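Local coordinates for protein PfEMP1 variant 1 of strain MC (Plasmodium falciparum, PDB 5LGD) that probably binds a host cell-surface receptor, through one helical domain of the DBL clan, probably a cysteine-rich interdomain region, in a much larger adhesin of the malaria parasite, at residues B[9-14]-B[87-92]. Residues are numbered along the deposited sequence; the frame is centred on the assembly and turned at random.
Sequences AFFWMW and QTLLMK
W12 and L89 meet at the rim of an indole: CZ2 of W12 lies 3.8 Å from CG of L89, with the leucine branch point near the plane of the ring. CH2, the neighbouring rim carbon of W12, stands 3.9 Å from O of L89, which also lies in the ring plane, so the edge of the six-membered ring touches both the side chain and the backbone of this leucine. The two side chains cross obliquely. CG of W12 is anti to its carbonyl carbon (chi1 -68°), beside the backbone N; the benzo end, turned by chi2 (107°), lies against L89. That length matters, because even the nearest CA atoms, those of W12 and L90, are 10.3 Å apart.

F11 shares the work. Its CD1 sits over the centre of the W12 indole, 3.5 Å above the plane, while its tip atom CZ reaches CD2 of L90 at 4.2 Å; CD2 of L89 lies farther from CZ, at 4.5 Å. L90 also sends CD2 to CH2 of W12, so this one methyl touches both aromatic side chains. Large flat rings can bridge the gap between the helices, and the leucines answer with branched, compact ends: the CG branch point of L89 with CD1 beside it, and the CD2 methyl of L90. The contact is apolar except for the carbonyl at the indole edge.

All four residues are buried in the assembly. L95 of helix 92-103 touches W12 and L90, and W63 of helix 45-70 packs on L90. This hydrophobic helix-helix packing joins long helix 7-29 to short helix 82-90 in a disulfide-bonded PfEMP1 domain of the DBL clan, probably a cysteine-rich interdomain region. F11, W12 and L89 also touch the chain of another protein, F11 edge-to-face with an aromatic side chain, so the aromatic and leucine cluster helps to form a partner-binding site, consistent with receptor recognition.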
# COMPACT_ATOMS: atom_id res chain seq x y z
N ALA B 9 -5.09 9.93 24.86
CA ALA B 9 -6.09 9.74 25.93
C ALA B 9 -6.36 11.03 26.69
O ALA B 9 -7.52 11.38 26.92
CB ALA B 9 -5.62 8.67 26.90
N PHE B 10 -5.27 11.75 27.08
CA PHE B 10 -5.39 13.00 27.81
C PHE B 10 -6.10 14.07 27.02
O PHE B 10 -7.00 14.73 27.55
CB PHE B 10 -4.01 13.49 28.30
CG PHE B 10 -4.11 14.77 29.08
CD1 PHE B 10 -4.41 14.76 30.43
CD2 PHE B 10 -3.92 16.00 28.46
CE1 PHE B 10 -4.56 15.95 31.14
CE2 PHE B 10 -4.01 17.19 29.18
CZ PHE B 10 -4.37 17.16 30.51
N PHE B 11 -5.67 14.26 25.75
CA PHE B 11 -6.22 15.23 24.81
C PHE B 11 -7.77 15.20 24.76
O PHE B 11 -8.42 16.24 24.91
CB PHE B 11 -5.61 15.00 23.40
CG PHE B 11 -6.07 15.97 22.33
CD1 PHE B 11 -7.29 15.79 21.68
CD2 PHE B 11 -5.31 17.09 22.01
CE1 PHE B 11 -7.73 16.71 20.73
CE2 PHE B 11 -5.73 17.99 21.02
CZ PHE B 11 -6.95 17.82 20.42
N TRP B 12 -8.35 14.02 24.56
CA TRP B 12 -9.80 13.87 24.43
C TRP B 12 -10.53 14.00 25.73
O TRP B 12 -11.58 14.64 25.76
CB TRP B 12 -10.13 12.57 23.70
CG TRP B 12 -9.68 12.68 22.28
CD1 TRP B 12 -8.61 12.07 21.70
CD2 TRP B 12 -10.18 13.62 21.32
NE1 TRP B 12 -8.47 12.49 20.40
CE2 TRP B 12 -9.44 13.43 20.14
CE3 TRP B 12 -11.25 14.52 21.32
CZ2 TRP B 12 -9.71 14.14 18.97
CZ3 TRP B 12 -11.50 15.24 20.17
CH2 TRP B 12 -10.74 15.04 19.01
N MET B 13 -9.93 13.53 26.81
CA MET B 13 -10.46 13.67 28.17
C MET B 13 -10.58 15.16 28.54
O MET B 13 -11.58 15.56 29.13
CB MET B 13 -9.52 12.98 29.16
CG MET B 13 -10.13 12.80 30.54
SD MET B 13 -8.93 13.05 31.86
CE MET B 13 -8.37 14.75 31.52
N TRP B 14 -9.55 15.96 28.24
CA TRP B 14 -9.50 17.39 28.56
C TRP B 14 -10.58 18.13 27.77
O TRP B 14 -11.33 18.92 28.36
CB TRP B 14 -8.10 17.97 28.30
CG TRP B 14 -7.98 19.42 28.67
CD1 TRP B 14 -7.45 19.92 29.83
CD2 TRP B 14 -8.40 20.55 27.89
NE1 TRP B 14 -7.53 21.29 29.82
CE2 TRP B 14 -8.13 21.70 28.65
CE3 TRP B 14 -8.99 20.70 26.62
CZ2 TRP B 14 -8.44 22.99 28.20
CZ3 TRP B 14 -9.30 21.98 26.18
CH2 TRP B 14 -9.01 23.10 26.96
N GLN B 87 -7.13 21.57 13.37
CA GLN B 87 -8.36 22.16 12.89
C GLN B 87 -9.30 21.12 12.35
O GLN B 87 -10.46 21.15 12.73
CB GLN B 87 -8.07 23.25 11.86
CG GLN B 87 -9.28 24.05 11.43
CD GLN B 87 -8.83 25.39 10.94
OE1 GLN B 87 -9.09 26.41 11.56
NE2 GLN B 87 -8.08 25.39 9.84
N THR B 88 -8.82 20.17 11.52
CA THR B 88 -9.64 19.07 10.98
C THR B 88 -10.23 18.26 12.14
O THR B 88 -11.42 17.98 12.16
CB THR B 88 -8.76 18.17 10.06
OG1 THR B 88 -8.25 18.96 8.99
CG2 THR B 88 -9.53 16.96 9.48
N LEU B 89 -9.38 17.90 13.10
CA LEU B 89 -9.71 17.07 14.26
C LEU B 89 -10.82 17.64 15.16
O LEU B 89 -11.62 16.89 15.75
CB LEU B 89 -8.39 16.91 15.02
CG LEU B 89 -8.13 15.70 15.90
CD1 LEU B 89 -8.41 14.33 15.18
CD2 LEU B 89 -6.70 15.78 16.43
N LEU B 90 -10.87 18.97 15.23
CA LEU B 90 -11.78 19.68 16.12
C LEU B 90 -12.97 20.32 15.42
O LEU B 90 -13.79 20.91 16.10
CB LEU B 90 -11.00 20.71 16.96
CG LEU B 90 -9.97 20.07 17.89
CD1 LEU B 90 -9.05 21.09 18.49
CD2 LEU B 90 -10.65 19.23 18.98
N MET B 91 -13.11 20.15 14.09
CA MET B 91 -14.30 20.61 13.36
C MET B 91 -15.50 19.97 14.06
O MET B 91 -15.39 18.84 14.54
CB MET B 91 -14.25 20.17 11.88
CG MET B 91 -13.27 20.96 11.02
SD MET B 91 -13.52 22.76 11.12
CE MET B 91 -15.07 22.95 10.13
N LYS B 92 -16.58 20.74 14.25
CA LYS B 92 -17.77 20.32 15.00
C LYS B 92 -18.23 18.85 14.77
O LYS B 92 -18.34 18.12 15.75
CB LYS B 92 -18.95 21.30 14.76
CG LYS B 92 -20.20 20.96 15.57
CD LYS B 92 -21.37 21.91 15.27
CE LYS B 92 -22.05 21.69 13.94
NZ LYS B 92 -22.80 20.40 13.89